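Local structure of endolysin (Clostridium phage phiCD27, 3QAY) at residues A[5-10]-A[79-84]; A[19-24]-A[147-152]; A[36-41]-A[168-173]; A[52-57]-A[67-72]; A[97-102]-A[129-134]. The protein probably cleaves the bond between N-acetylmuramic acid and L-alanine in the cell-wall peptidoglycan of Clostridium difficile, as a zinc-dependent phage amidase. All coordinates share one frame; numbering follows the deposited sequence.

Contact 1 (A[5-10]-A[79-84]); sequences CITVGH and DLLIEL. With ZN (zinc ion), chain E.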
# COMPACT_ATOMS: atom_id res chain seq x y z
N CYS A 5 -2.10 -2.93 -10.30
CA CYS A 5 -2.09 -4.06 -9.38
C CYS A 5 -1.95 -3.52 -7.97
O CYS A 5 -1.07 -2.70 -7.73
CB CYS A 5 -0.93 -5.00 -9.67
SG CYS A 5 -0.86 -6.47 -8.59
N ILE A 6 -2.82 -3.96 -7.07
CA ILE A 6 -2.70 -3.63 -5.66
C ILE A 6 -2.42 -4.91 -4.89
O ILE A 6 -3.24 -5.83 -4.90
CB ILE A 6 -3.99 -2.99 -5.08
CG1 ILE A 6 -4.34 -1.70 -5.82
CG2 ILE A 6 -3.82 -2.68 -3.59
CD1 ILE A 6 -5.71 -1.14 -5.43
N THR A 7 -1.25 -4.99 -4.27
CA THR A 7 -0.96 -6.09 -3.36
C THR A 7 -1.16 -5.62 -1.93
O THR A 7 -0.88 -4.47 -1.60
CB THR A 7 0.47 -6.62 -3.53
OG1 THR A 7 1.42 -5.58 -3.31
CG2 THR A 7 0.67 -7.19 -4.93
N VAL A 8 -1.67 -6.52 -1.08
CA VAL A 8 -1.73 -6.28 0.35
C VAL A 8 -0.49 -6.90 0.97
O VAL A 8 -0.21 -8.09 0.78
CB VAL A 8 -3.00 -6.88 0.97
CG1 VAL A 8 -2.92 -6.90 2.49
CG2 VAL A 8 -4.24 -6.10 0.49
N GLY A 9 0.26 -6.09 1.71
CA GLY A 9 1.45 -6.55 2.39
C GLY A 9 1.14 -7.55 3.49
O GLY A 9 0.08 -7.49 4.12
N HIS A 10 2.08 -8.48 3.69
CA HIS A 10 2.03 -9.47 4.76
C HIS A 10 0.98 -10.54 4.53
O HIS A 10 0.36 -10.59 3.46
CB HIS A 10 1.87 -8.76 6.11
CG HIS A 10 2.86 -7.65 6.30
ND1 HIS A 10 4.20 -7.88 6.51
CD2 HIS A 10 2.71 -6.31 6.24
CE1 HIS A 10 4.83 -6.73 6.62
NE2 HIS A 10 3.95 -5.76 6.46
N ASP A 79 0.57 -1.55 -15.61
CA ASP A 79 1.28 -0.29 -15.76
C ASP A 79 1.85 0.17 -14.43
O ASP A 79 2.82 0.92 -14.39
CB ASP A 79 0.35 0.78 -16.33
CG ASP A 79 -0.27 0.36 -17.65
OD1 ASP A 79 0.47 -0.08 -18.55
OD2 ASP A 79 -1.50 0.45 -17.77
N LEU A 80 1.26 -0.31 -13.33
CA LEU A 80 1.63 0.14 -11.99
C LEU A 80 1.28 -0.88 -10.90
O LEU A 80 0.18 -1.45 -10.88
CB LEU A 80 0.94 1.48 -11.69
CG LEU A 80 1.27 2.16 -10.35
CD1 LEU A 80 2.75 2.48 -10.24
CD2 LEU A 80 0.44 3.44 -10.17
N LEU A 81 2.22 -1.09 -9.98
CA LEU A 81 1.99 -1.89 -8.77
C LEU A 81 2.02 -1.00 -7.54
O LEU A 81 2.90 -0.16 -7.39
CB LEU A 81 3.06 -2.98 -8.64
CG LEU A 81 3.16 -3.73 -7.31
CD1 LEU A 81 1.86 -4.47 -6.99
CD2 LEU A 81 4.34 -4.70 -7.34
N ILE A 82 1.03 -1.18 -6.66
CA ILE A 82 0.99 -0.52 -5.36
C ILE A 82 0.89 -1.61 -4.31
O ILE A 82 0.01 -2.47 -4.40
CB ILE A 82 -0.25 0.40 -5.22
CG1 ILE A 82 -0.20 1.55 -6.23
CG2 ILE A 82 -0.35 0.95 -3.80
CD1 ILE A 82 -1.55 2.20 -6.46
N GLU A 83 1.80 -1.61 -3.33
CA GLU A 83 1.64 -2.49 -2.17
C GLU A 83 1.33 -1.67 -0.94
O GLU A 83 2.01 -0.70 -0.63
CB GLU A 83 2.87 -3.36 -1.92
CG GLU A 83 2.62 -4.39 -0.80
CD GLU A 83 3.62 -5.53 -0.81
OE1 GLU A 83 4.61 -5.43 -0.06
OE2 GLU A 83 3.42 -6.50 -1.58
N LEU A 84 0.28 -2.09 -0.23
CA LEU A 84 -0.25 -1.36 0.90
C LEU A 84 0.35 -1.89 2.19
O LEU A 84 0.28 -3.11 2.48
CB LEU A 84 -1.78 -1.50 0.95
CG LEU A 84 -2.53 -0.91 -0.24
CD1 LEU A 84 -4.03 -1.13 -0.09
CD2 LEU A 84 -2.22 0.57 -0.38
ZN ZN E . 4.26 -3.78 6.31
O HOH W 1 -0.33 -4.74 4.77
O HOH W 2 6.53 -4.53 5.92
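Thr7 and Glu83 sit side by side on neighbouring parallel strands, the polar pair among otherwise apolar side chains between two inner strands of the sheet. Backbone bonds define the ladder. Cys5 takes its N-H to Leu80 O at 2.8 Å and offers its own O to Ile82 N, and Thr7 repeats the pattern with Ile82 O and Leu84 N. Past the end of strand 5-8, Gly9 N still reaches Leu84 O, a 3.1 Å bond.

The apolar contacts divide between two faces. Ile6 CG2 lies 3.8 Å from Leu84 CD1 on the face turned to helix 27-44, where branched apolar side chains fill the layer between strand and helix. On the other face, under helix 64-75, Leu81 CD1 fits between Cys5 SG and Thr7 CG2, at 3.7 and 3.6 Å.

Thr7 OG1, held between the backbone N and the carbonyl carbon (chi1 59°), donates to the anti lone pair of Glu83 OE2 at 2.8 Å. The same oxygen forms a salt bridge with Lys69, while Glu83 OE1 bonds to His85 NE2. His10 NE2 binds the zinc ion at 2.0 Å, with His85 and Glu27 as fellow ligands. Thr7 therefore probably helps hold a buried carboxylate, which would in turn orient the zinc-binding imidazole of His85, a second-shell arrangement reaching from the sheet into the metal site.

Contact 2 (A[19-24]-A[147-152]); sequences TSADGV and FFCDNK
Val24 packs against the later part of 147-152, from Cys149 to Lys152, one methyl against a turn and the other against a lysine chain. The turn is a type I beta turn from Phe148 to Asn151, which carries the chain from the end of strand 140-148 into helix 152-175; Asn151 is the N-cap, its OD1 accepting from Asp154 N. Val24 CG2, between the backbone N and the carbonyl carbon, presses to 3.2 Å from Cys149 O. That carbonyl also receives Val24 N, but the bond is weak, bent to 119° at the hydrogen.

Gly23 suits its place because its CA lies 4.0 Å from Asp150 CA and 3.3 Å from Cys149 O, the latter a CA-H...O contact, so the side facing the turn has no room for a side chain; its phi and psi of -142° and -122° are also easier for glycine. On the zinc side, Cys149 SG meets the small methyl of Ala21, with SG and CB 3.7 Å apart. Ala21 N bonds to the zinc ligand Glu27, and its side chain lies about 6 Å from the metal, which places this loop beside the metal site. Asp150 turns its carboxylate away, to Ser89 N. At the outer end Lys152, bent at chi2 and chi4, crosses Val24 obliquely, laying both CD and NZ 3.5 Å from Val24 CG1.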
# COMPACT_ATOMS: atom_id res chain seq x y z
N THR A 19 1.98 -11.80 9.86
CA THR A 19 3.35 -11.34 9.64
C THR A 19 3.48 -9.81 9.62
O THR A 19 4.59 -9.28 9.50
CB THR A 19 3.92 -11.94 8.35
OG1 THR A 19 3.17 -11.47 7.22
CG2 THR A 19 3.87 -13.47 8.41
N SER A 20 2.35 -9.11 9.74
CA SER A 20 2.34 -7.65 9.67
C SER A 20 2.64 -7.02 11.03
O SER A 20 2.63 -7.70 12.06
CB SER A 20 0.98 -7.16 9.16
OG SER A 20 -0.01 -7.15 10.17
N ALA A 21 2.90 -5.71 11.02
CA ALA A 21 2.92 -4.95 12.26
C ALA A 21 1.53 -4.96 12.90
O ALA A 21 0.52 -5.14 12.20
CB ALA A 21 3.38 -3.53 12.02
N ASP A 22 1.49 -4.80 14.21
CA ASP A 22 0.25 -4.81 14.99
C ASP A 22 0.33 -3.79 16.12
O ASP A 22 1.24 -3.84 16.94
CB ASP A 22 0.01 -6.21 15.58
CG ASP A 22 -1.39 -6.38 16.14
OD1 ASP A 22 -2.36 -6.07 15.43
OD2 ASP A 22 -1.52 -6.84 17.30
N GLY A 23 -0.61 -2.85 16.15
CA GLY A 23 -0.66 -1.84 17.19
C GLY A 23 -2.09 -1.54 17.61
O GLY A 23 -2.82 -2.45 18.02
N VAL A 24 -2.49 -0.28 17.50
CA VAL A 24 -3.88 0.10 17.76
C VAL A 24 -4.81 -0.47 16.66
O VAL A 24 -6.02 -0.60 16.87
CB VAL A 24 -4.05 1.62 17.91
CG1 VAL A 24 -3.21 2.12 19.08
CG2 VAL A 24 -3.70 2.36 16.62
N PHE A 147 0.01 5.23 7.11
CA PHE A 147 0.12 5.83 8.44
C PHE A 147 0.64 4.77 9.41
O PHE A 147 0.82 3.61 9.02
CB PHE A 147 -1.22 6.40 8.92
CG PHE A 147 -2.33 5.38 8.99
CD1 PHE A 147 -2.51 4.60 10.13
CD2 PHE A 147 -3.21 5.21 7.93
CE1 PHE A 147 -3.52 3.65 10.20
CE2 PHE A 147 -4.23 4.27 7.99
CZ PHE A 147 -4.39 3.50 9.12
N PHE A 148 0.89 5.15 10.67
CA PHE A 148 1.43 4.22 11.67
C PHE A 148 0.32 3.44 12.38
O PHE A 148 -0.59 4.02 12.97
CB PHE A 148 2.31 4.95 12.69
CG PHE A 148 3.70 5.24 12.19
CD1 PHE A 148 4.81 4.62 12.77
CD2 PHE A 148 3.91 6.11 11.13
CE1 PHE A 148 6.09 4.88 12.31
CE2 PHE A 148 5.19 6.37 10.66
CZ PHE A 148 6.29 5.75 11.25
N CYS A 149 0.39 2.12 12.32
CA CYS A 149 -0.61 1.27 12.96
C CYS A 149 -0.46 1.23 14.49
O CYS A 149 -1.33 0.69 15.18
CB CYS A 149 -0.56 -0.15 12.39
SG CYS A 149 0.82 -1.12 13.02
N ASP A 150 0.62 1.80 15.02
CA ASP A 150 0.87 1.83 16.46
C ASP A 150 0.77 3.25 17.05
O ASP A 150 1.23 3.49 18.16
CB ASP A 150 2.23 1.19 16.79
CG ASP A 150 3.41 1.93 16.17
OD1 ASP A 150 3.19 2.80 15.28
OD2 ASP A 150 4.56 1.65 16.56
N ASN A 151 0.17 4.16 16.29
CA ASN A 151 -0.02 5.54 16.72
C ASN A 151 -1.51 5.89 16.72
O ASN A 151 -2.14 5.96 15.66
CB ASN A 151 0.77 6.50 15.81
CG ASN A 151 0.67 7.96 16.28
OD1 ASN A 151 -0.35 8.61 16.10
ND2 ASN A 151 1.74 8.46 16.89
N LYS A 152 -2.07 6.10 17.91
CA LYS A 152 -3.50 6.38 18.10
C LYS A 152 -3.98 7.52 17.22
O LYS A 152 -5.01 7.41 16.55
CB LYS A 152 -3.78 6.77 19.55
CG LYS A 152 -3.70 5.64 20.55
CD LYS A 152 -4.98 4.80 20.58
CE LYS A 152 -5.12 4.06 21.90
NZ LYS A 152 -3.88 3.32 22.27

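Contact 3 (A[36-41]-A[168-173]); sequences PVLADT and KLIVEG
Val171 on helix 168-173 sends one methyl, CG2, between Leu38 and Thr41 of helix 36-41. Its neighbours there are Leu38 CD1, 3.6 Å from Val171 CG2, and Thr41 CG2, 3.5 Å from the same methyl. Leu38 and Thr41 stand three residues apart, nearly one helical turn, and so form the two walls of a groove. Leu38 CD1 also meets Ile170 CG2 at 3.8 Å, the two side chains crossing at about a right angle. The axes of the two segments come within 9.4 Å at 44°, a distance that these branched aliphatic side chains bridge.

The polar interaction of the contact stays within one helix. Thr41 OG1, anti to its carbonyl carbon (chi1 -52°), bonds to Val37 O at 2.8 Å. Thr41 N reaches that oxygen from the opposite face of its plane, so the carbonyl accepts twice. This arrangement satisfies the hydroxyl inside its own helix and leaves CG2 to face the other helix.

Leu38 rests also on Ile6 of strand 3-8, joining helix 27-44 to the sheet below. Since the contacts across the boundary are between carbon atoms, chiefly methyls, the two helices are held by shape and apolar burial, with threonine behaving here as a near relative of valine.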
# COMPACT_ATOMS: atom_id res chain seq x y z
N PRO A 36 -9.71 -3.16 -1.55
CA PRO A 36 -10.89 -3.12 -2.44
C PRO A 36 -11.54 -1.75 -2.58
O PRO A 36 -12.08 -1.43 -3.63
CB PRO A 36 -11.85 -4.11 -1.79
CG PRO A 36 -11.39 -4.26 -0.40
CD PRO A 36 -9.92 -4.07 -0.42
N VAL A 37 -11.48 -0.93 -1.53
CA VAL A 37 -11.96 0.45 -1.61
C VAL A 37 -11.06 1.28 -2.54
O VAL A 37 -11.54 2.07 -3.36
CB VAL A 37 -12.04 1.09 -0.22
CG1 VAL A 37 -12.44 2.57 -0.31
CG2 VAL A 37 -13.01 0.32 0.67
N LEU A 38 -9.74 1.09 -2.40
CA LEU A 38 -8.76 1.76 -3.27
C LEU A 38 -8.96 1.38 -4.73
O LEU A 38 -8.94 2.24 -5.61
CB LEU A 38 -7.33 1.43 -2.83
CG LEU A 38 -6.17 2.08 -3.60
CD1 LEU A 38 -6.30 3.61 -3.60
CD2 LEU A 38 -4.82 1.66 -3.03
N ALA A 39 -9.14 0.09 -4.99
CA ALA A 39 -9.42 -0.41 -6.34
C ALA A 39 -10.65 0.26 -6.96
O ALA A 39 -10.60 0.73 -8.10
CB ALA A 39 -9.60 -1.94 -6.33
N ASP A 40 -11.74 0.30 -6.21
CA ASP A 40 -12.99 0.90 -6.68
C ASP A 40 -12.84 2.39 -6.97
O ASP A 40 -13.47 2.92 -7.89
CB ASP A 40 -14.11 0.69 -5.65
CG ASP A 40 -14.69 -0.72 -5.69
OD1 ASP A 40 -14.42 -1.47 -6.65
OD2 ASP A 40 -15.43 -1.06 -4.74
N THR A 41 -12.02 3.07 -6.17
CA THR A 41 -11.77 4.50 -6.40
C THR A 41 -11.03 4.71 -7.73
O THR A 41 -11.38 5.60 -8.50
CB THR A 41 -11.00 5.12 -5.21
OG1 THR A 41 -11.69 4.81 -3.99
CG2 THR A 41 -10.91 6.63 -5.37
N LYS A 168 -9.07 8.09 -1.78
CA LYS A 168 -9.16 9.26 -2.65
C LYS A 168 -7.83 10.01 -2.72
O LYS A 168 -7.44 10.46 -3.79
CB LYS A 168 -10.28 10.20 -2.18
CG LYS A 168 -10.57 11.37 -3.12
CD LYS A 168 -11.76 12.21 -2.62
CE LYS A 168 -12.03 13.42 -3.53
NZ LYS A 168 -12.46 14.63 -2.75
N LEU A 169 -7.14 10.12 -1.59
CA LEU A 169 -5.86 10.84 -1.54
C LEU A 169 -4.78 10.10 -2.34
O LEU A 169 -4.01 10.72 -3.08
CB LEU A 169 -5.41 11.06 -0.09
CG LEU A 169 -6.23 12.06 0.73
CD1 LEU A 169 -5.74 12.11 2.18
CD2 LEU A 169 -6.18 13.44 0.09
N ILE A 170 -4.75 8.78 -2.20
CA ILE A 170 -3.81 7.94 -2.94
C ILE A 170 -4.08 8.00 -4.43
O ILE A 170 -3.16 8.12 -5.23
CB ILE A 170 -3.89 6.47 -2.50
CG1 ILE A 170 -3.38 6.31 -1.06
CG2 ILE A 170 -3.09 5.60 -3.47
CD1 ILE A 170 -3.54 4.91 -0.49
N VAL A 171 -5.35 7.91 -4.81
CA VAL A 171 -5.75 7.93 -6.21
C VAL A 171 -5.46 9.30 -6.85
O VAL A 171 -4.90 9.37 -7.95
CB VAL A 171 -7.23 7.56 -6.38
CG1 VAL A 171 -7.66 7.69 -7.84
CG2 VAL A 171 -7.47 6.14 -5.88
N GLU A 172 -5.82 10.38 -6.16
CA GLU A 172 -5.51 11.73 -6.65
C GLU A 172 -4.02 11.89 -6.90
O GLU A 172 -3.60 12.46 -7.91
CB GLU A 172 -6.01 12.80 -5.68
CG GLU A 172 -7.51 13.00 -5.70
CD GLU A 172 -7.97 14.20 -4.89
OE1 GLU A 172 -7.23 14.66 -4.00
OE2 GLU A 172 -9.09 14.68 -5.15
N GLY A 173 -3.21 11.37 -5.97
CA GLY A 173 -1.76 11.39 -6.09
C GLY A 173 -1.25 10.62 -7.29
O GLY A 173 -0.50 11.15 -8.09

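Contact 4 (A[52-57]-A[67-72]); sequences IICPEK and SYKIPR
Pro55 projects its CD onto the middle of the Tyr68 ring, a CH-pi contact with CD 3.6 Å from the centroid and 14° off the ring normal. Proline suits the spot, being a rigid bump with no N-H that would need an acceptor. Flanking it, Cys54 SG meets Tyr68 CD2 at 3.8 Å, an oblique sulfur-aromatic contact, and Ile52 CG2 rests 3.9 Å from CE2 of the same ring. Tyr68 CG, anti to its backbone N (chi1 -179°), carries the side chain out from helix 64-75 toward the hollow formed by these three residues. That helix is the connection of a beta-alpha-beta crossover from strand 48-52 to strand 80-87, with strand 3-8 between them in the sheet, and this contact packs the loop after strand 48-52 on it. Against the other face of the ring lies Arg72, CD toward the rim and Tyr68 CE1 3.3 Å above its guanidinium plane, over the centre, with NH1 bonded to Tyr68 O at 3.2 Å. At the ring edge, in plane, water 3 lies 2.8 Å from Tyr68 OH and donates to Ile53 O.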
# COMPACT_ATOMS: atom_id res chain seq x y z
N ILE A 52 -4.36 -8.22 -5.17
CA ILE A 52 -3.69 -9.47 -4.83
C ILE A 52 -3.47 -9.54 -3.33
O ILE A 52 -2.74 -8.74 -2.77
CB ILE A 52 -2.30 -9.59 -5.51
CG1 ILE A 52 -2.41 -9.47 -7.03
CG2 ILE A 52 -1.63 -10.92 -5.14
CD1 ILE A 52 -3.29 -10.49 -7.67
N ILE A 53 -4.13 -10.49 -2.68
CA ILE A 53 -3.97 -10.72 -1.25
C ILE A 53 -3.55 -12.17 -1.06
O ILE A 53 -4.12 -13.07 -1.69
CB ILE A 53 -5.27 -10.43 -0.48
CG1 ILE A 53 -5.85 -9.07 -0.89
CG2 ILE A 53 -5.02 -10.47 1.02
CD1 ILE A 53 -7.08 -8.63 -0.11
N CYS A 54 -2.55 -12.39 -0.22
CA CYS A 54 -2.08 -13.74 0.04
C CYS A 54 -3.18 -14.61 0.65
O CYS A 54 -3.97 -14.12 1.46
CB CYS A 54 -0.87 -13.73 0.97
SG CYS A 54 0.62 -13.13 0.18
N PRO A 55 -3.25 -15.89 0.25
CA PRO A 55 -4.14 -16.79 0.95
C PRO A 55 -3.81 -16.80 2.43
O PRO A 55 -2.65 -16.63 2.80
CB PRO A 55 -3.83 -18.16 0.33
CG PRO A 55 -3.06 -17.89 -0.90
CD PRO A 55 -2.40 -16.58 -0.74
N GLU A 56 -4.84 -16.96 3.26
CA GLU A 56 -4.67 -17.05 4.70
C GLU A 56 -4.56 -18.50 5.18
O GLU A 56 -5.23 -19.39 4.65
CB GLU A 56 -5.81 -16.33 5.41
CG GLU A 56 -5.83 -14.83 5.16
CD GLU A 56 -7.05 -14.13 5.73
OE1 GLU A 56 -7.87 -14.79 6.39
OE2 GLU A 56 -7.18 -12.90 5.53
N LYS A 57 -3.71 -18.71 6.18
CA LYS A 57 -3.49 -20.02 6.81
C LYS A 57 -3.02 -21.11 5.83
O LYS A 57 -3.30 -22.29 6.00
CB LYS A 57 -4.74 -20.44 7.60
CG LYS A 57 -5.15 -19.38 8.62
CD LYS A 57 -6.02 -19.92 9.75
CE LYS A 57 -6.26 -18.84 10.81
NZ LYS A 57 -7.28 -19.23 11.83
N SER A 67 7.08 -15.54 -3.20
CA SER A 67 6.80 -16.58 -4.18
C SER A 67 5.38 -16.54 -4.71
O SER A 67 5.13 -16.88 -5.86
CB SER A 67 7.06 -17.97 -3.58
OG SER A 67 8.25 -17.99 -2.83
N TYR A 68 4.44 -16.11 -3.86
CA TYR A 68 3.05 -15.97 -4.28
C TYR A 68 2.84 -14.70 -5.11
O TYR A 68 2.24 -14.75 -6.18
CB TYR A 68 2.12 -15.95 -3.06
CG TYR A 68 0.65 -15.82 -3.41
CD1 TYR A 68 -0.08 -16.91 -3.87
CD2 TYR A 68 -0.00 -14.59 -3.31
CE1 TYR A 68 -1.42 -16.79 -4.19
CE2 TYR A 68 -1.34 -14.47 -3.64
CZ TYR A 68 -2.04 -15.56 -4.09
OH TYR A 68 -3.37 -15.43 -4.40
N LYS A 69 3.32 -13.57 -4.61
CA LYS A 69 3.02 -12.26 -5.22
C LYS A 69 3.73 -12.03 -6.56
O LYS A 69 3.09 -11.67 -7.54
CB LYS A 69 3.33 -11.12 -4.24
CG LYS A 69 2.32 -11.00 -3.11
CD LYS A 69 2.59 -9.82 -2.20
CE LYS A 69 3.93 -9.96 -1.49
NZ LYS A 69 4.14 -8.93 -0.45
N ILE A 70 5.04 -12.25 -6.59
CA ILE A 70 5.88 -11.88 -7.75
C ILE A 70 5.44 -12.45 -9.13
O ILE A 70 5.38 -11.70 -10.10
CB ILE A 70 7.38 -12.18 -7.48
CG1 ILE A 70 7.94 -11.18 -6.46
CG2 ILE A 70 8.21 -12.14 -8.78
CD1 ILE A 70 7.80 -9.72 -6.88
N PRO A 71 5.16 -13.76 -9.22
CA PRO A 71 4.68 -14.31 -10.50
C PRO A 71 3.35 -13.70 -10.96
O PRO A 71 3.15 -13.47 -12.16
CB PRO A 71 4.51 -15.81 -10.21
CG PRO A 71 5.39 -16.08 -9.01
CD PRO A 71 5.34 -14.82 -8.20
N ARG A 72 2.45 -13.43 -10.01
CA ARG A 72 1.14 -12.84 -10.30
C ARG A 72 1.26 -11.38 -10.70
O ARG A 72 0.61 -10.93 -11.64
CB ARG A 72 0.20 -13.01 -9.11
CG ARG A 72 -0.22 -14.46 -8.92
CD ARG A 72 -1.01 -14.70 -7.64
NE ARG A 72 -1.61 -16.04 -7.65
CZ ARG A 72 -0.95 -17.18 -7.44
NH1 ARG A 72 0.35 -17.18 -7.18
NH2 ARG A 72 -1.60 -18.33 -7.49
O HOH W 3 -4.71 -13.05 -4.81

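Contact 5 (A[97-102]-A[129-134]); sequences EVLYYS and KRLYIL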
# COMPACT_ATOMS: atom_id res chain seq x y z
N GLU A 97 4.43 7.83 4.18
CA GLU A 97 5.72 7.59 3.57
C GLU A 97 5.50 6.64 2.40
O GLU A 97 4.70 5.71 2.50
CB GLU A 97 6.58 6.96 4.66
CG GLU A 97 7.89 6.43 4.29
CD GLU A 97 8.64 6.03 5.54
OE1 GLU A 97 8.84 4.81 5.76
OE2 GLU A 97 8.97 6.93 6.32
N VAL A 98 6.17 6.88 1.27
CA VAL A 98 6.04 6.00 0.10
C VAL A 98 7.42 5.58 -0.40
O VAL A 98 8.27 6.43 -0.69
CB VAL A 98 5.22 6.68 -1.03
CG1 VAL A 98 5.17 5.80 -2.27
CG2 VAL A 98 3.81 7.04 -0.55
N LEU A 99 7.64 4.27 -0.51
CA LEU A 99 8.92 3.73 -0.97
C LEU A 99 8.86 3.44 -2.46
O LEU A 99 7.84 2.96 -2.97
CB LEU A 99 9.29 2.47 -0.18
CG LEU A 99 9.16 2.60 1.34
CD1 LEU A 99 9.68 1.35 2.05
CD2 LEU A 99 9.89 3.84 1.85
N TYR A 100 9.94 3.76 -3.17
CA TYR A 100 9.98 3.63 -4.62
C TYR A 100 11.35 3.11 -5.08
O TYR A 100 12.30 3.06 -4.30
CB TYR A 100 9.66 4.96 -5.30
CG TYR A 100 10.73 6.00 -5.09
CD1 TYR A 100 11.79 6.12 -5.98
CD2 TYR A 100 10.70 6.86 -3.99
CE1 TYR A 100 12.79 7.06 -5.79
CE2 TYR A 100 11.69 7.81 -3.80
CZ TYR A 100 12.73 7.91 -4.70
OH TYR A 100 13.72 8.84 -4.51
N TYR A 101 11.41 2.74 -6.36
CA TYR A 101 12.59 2.09 -6.94
C TYR A 101 13.25 2.88 -8.06
O TYR A 101 14.45 2.76 -8.26
CB TYR A 101 12.20 0.71 -7.48
CG TYR A 101 13.37 -0.14 -7.92
CD1 TYR A 101 14.17 -0.78 -6.99
CD2 TYR A 101 13.69 -0.30 -9.26
CE1 TYR A 101 15.25 -1.56 -7.37
CE2 TYR A 101 14.77 -1.07 -9.67
CZ TYR A 101 15.55 -1.70 -8.70
OH TYR A 101 16.62 -2.48 -9.07
N SER A 102 12.47 3.68 -8.79
CA SER A 102 12.94 4.35 -9.99
C SER A 102 12.51 5.81 -10.03
O SER A 102 11.74 6.27 -9.18
CB SER A 102 12.36 3.65 -11.21
OG SER A 102 10.94 3.67 -11.16
N LYS A 129 15.92 0.18 -2.83
CA LYS A 129 16.11 -0.83 -3.86
C LYS A 129 16.28 -2.23 -3.30
O LYS A 129 16.47 -3.18 -4.06
CB LYS A 129 17.31 -0.47 -4.74
CG LYS A 129 17.14 0.80 -5.55
CD LYS A 129 18.28 0.96 -6.53
CE LYS A 129 18.02 2.05 -7.55
NZ LYS A 129 19.15 2.18 -8.51
N ARG A 130 16.21 -2.37 -1.98
CA ARG A 130 16.43 -3.66 -1.33
C ARG A 130 15.17 -4.51 -1.24
O ARG A 130 15.26 -5.72 -1.04
CB ARG A 130 17.01 -3.45 0.08
CG ARG A 130 18.36 -2.78 0.09
CD ARG A 130 18.83 -2.52 1.51
NE ARG A 130 18.07 -1.46 2.16
CZ ARG A 130 18.27 -1.04 3.41
NH1 ARG A 130 19.23 -1.59 4.16
NH2 ARG A 130 17.51 -0.07 3.91
N LEU A 131 14.01 -3.89 -1.39
CA LEU A 131 12.75 -4.60 -1.21
C LEU A 131 12.42 -5.38 -2.48
O LEU A 131 12.45 -4.83 -3.58
CB LEU A 131 11.61 -3.63 -0.88
CG LEU A 131 11.83 -2.80 0.39
CD1 LEU A 131 10.69 -1.79 0.57
CD2 LEU A 131 11.96 -3.69 1.61
N TYR A 132 12.09 -6.66 -2.30
CA TYR A 132 11.80 -7.53 -3.43
C TYR A 132 10.57 -7.09 -4.21
O TYR A 132 10.51 -7.28 -5.42
CB TYR A 132 11.64 -8.99 -2.98
CG TYR A 132 10.36 -9.30 -2.23
CD1 TYR A 132 9.16 -9.49 -2.91
CD2 TYR A 132 10.35 -9.43 -0.84
CE1 TYR A 132 7.98 -9.78 -2.23
CE2 TYR A 132 9.19 -9.72 -0.16
CZ TYR A 132 8.01 -9.90 -0.85
OH TYR A 132 6.86 -10.19 -0.16
N ILE A 133 9.58 -6.51 -3.52
CA ILE A 133 8.35 -6.12 -4.19
C ILE A 133 8.64 -4.98 -5.18
O ILE A 133 7.91 -4.81 -6.15
CB ILE A 133 7.23 -5.74 -3.18
CG1 ILE A 133 5.86 -5.79 -3.86
CG2 ILE A 133 7.49 -4.35 -2.57
CD1 ILE A 133 5.49 -7.15 -4.43
N LEU A 134 9.72 -4.25 -4.93
CA LEU A 134 10.18 -3.17 -5.81
C LEU A 134 11.25 -3.61 -6.81
O LEU A 134 11.20 -3.24 -7.98
CB LEU A 134 10.72 -2.01 -4.97
CG LEU A 134 9.73 -1.40 -4.00
CD1 LEU A 134 10.39 -0.31 -3.17
CD2 LEU A 134 8.52 -0.86 -4.75
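Tyr101 and Lys129 cross at about a right angle where the end of strand 96-100 meets the segment 129-134. The lysine's aliphatic stem does the touching: CB and CG each lie 3.5 Å from Tyr101 CE1, CB coming at the ring obliquely. Its NZ carries on to 5.6 Å from the ring centroid, a long approach giving at most a weak cation-pi attraction. A long, flexible chain with a charged end suits this exposed rim, where the stem can pack while the amine stays near solvent.

Beneath them, Leu134 O stands 3.8 Å above one face of the ring, toward its rim, and Tyr101 CB meets Leu134 CB at 4.0 Å. Leu134 CD1 reaches inward to Tyr100 O, also at 4.0 Å. Alongside, Leu99 CD1 and Leu131 CD1 touch at 3.6 Å, the two side chains crossing at about a right angle.

Strand 96-100, helix 103-116 and strand 122-127 make a beta-alpha-beta crossover, and this contact brings the short helix 132-135 that follows back over the first strand. Leu131 is the N-cap of that helix, and Leu134 N bonds to Leu131 O at 3.1 Å, closing the first turn and setting the spacing of the two leucine backbones. Ser102 is the N-cap of helix 103-116, its OG taking Gly105 N. Outside this shell, Lys129 O accepts from Asn135 ND2, and Leu131 and Leu134 rest on Leu143 and Ala141 of strand 140-148.

In the fold
Contacts 1 and 3 are buried, contacts 2 and 4 partly so, and contact 5 lies at the surface. Contact 1 joins two inner strands and is the one with a backbone ladder and a polar second shell; its Ile6 and Leu84 pack on Leu38 of contact 3, where aliphatic packing takes the place of the strand hydrogen bonds. Contact 4 joins the same core from the other face, through Ile52 beside strand 3-8 and Lys69, salt-bridged to Glu83. Contact 5 meets contact 4 through Tyr132, at Lys69 and Ile70. Contact 2 touches His10 of contact 1 through Thr19 and Ser20, near the zinc. A tyrosine takes part in each of contacts 4 and 5, with Leu134 filling the buried side of contact 5.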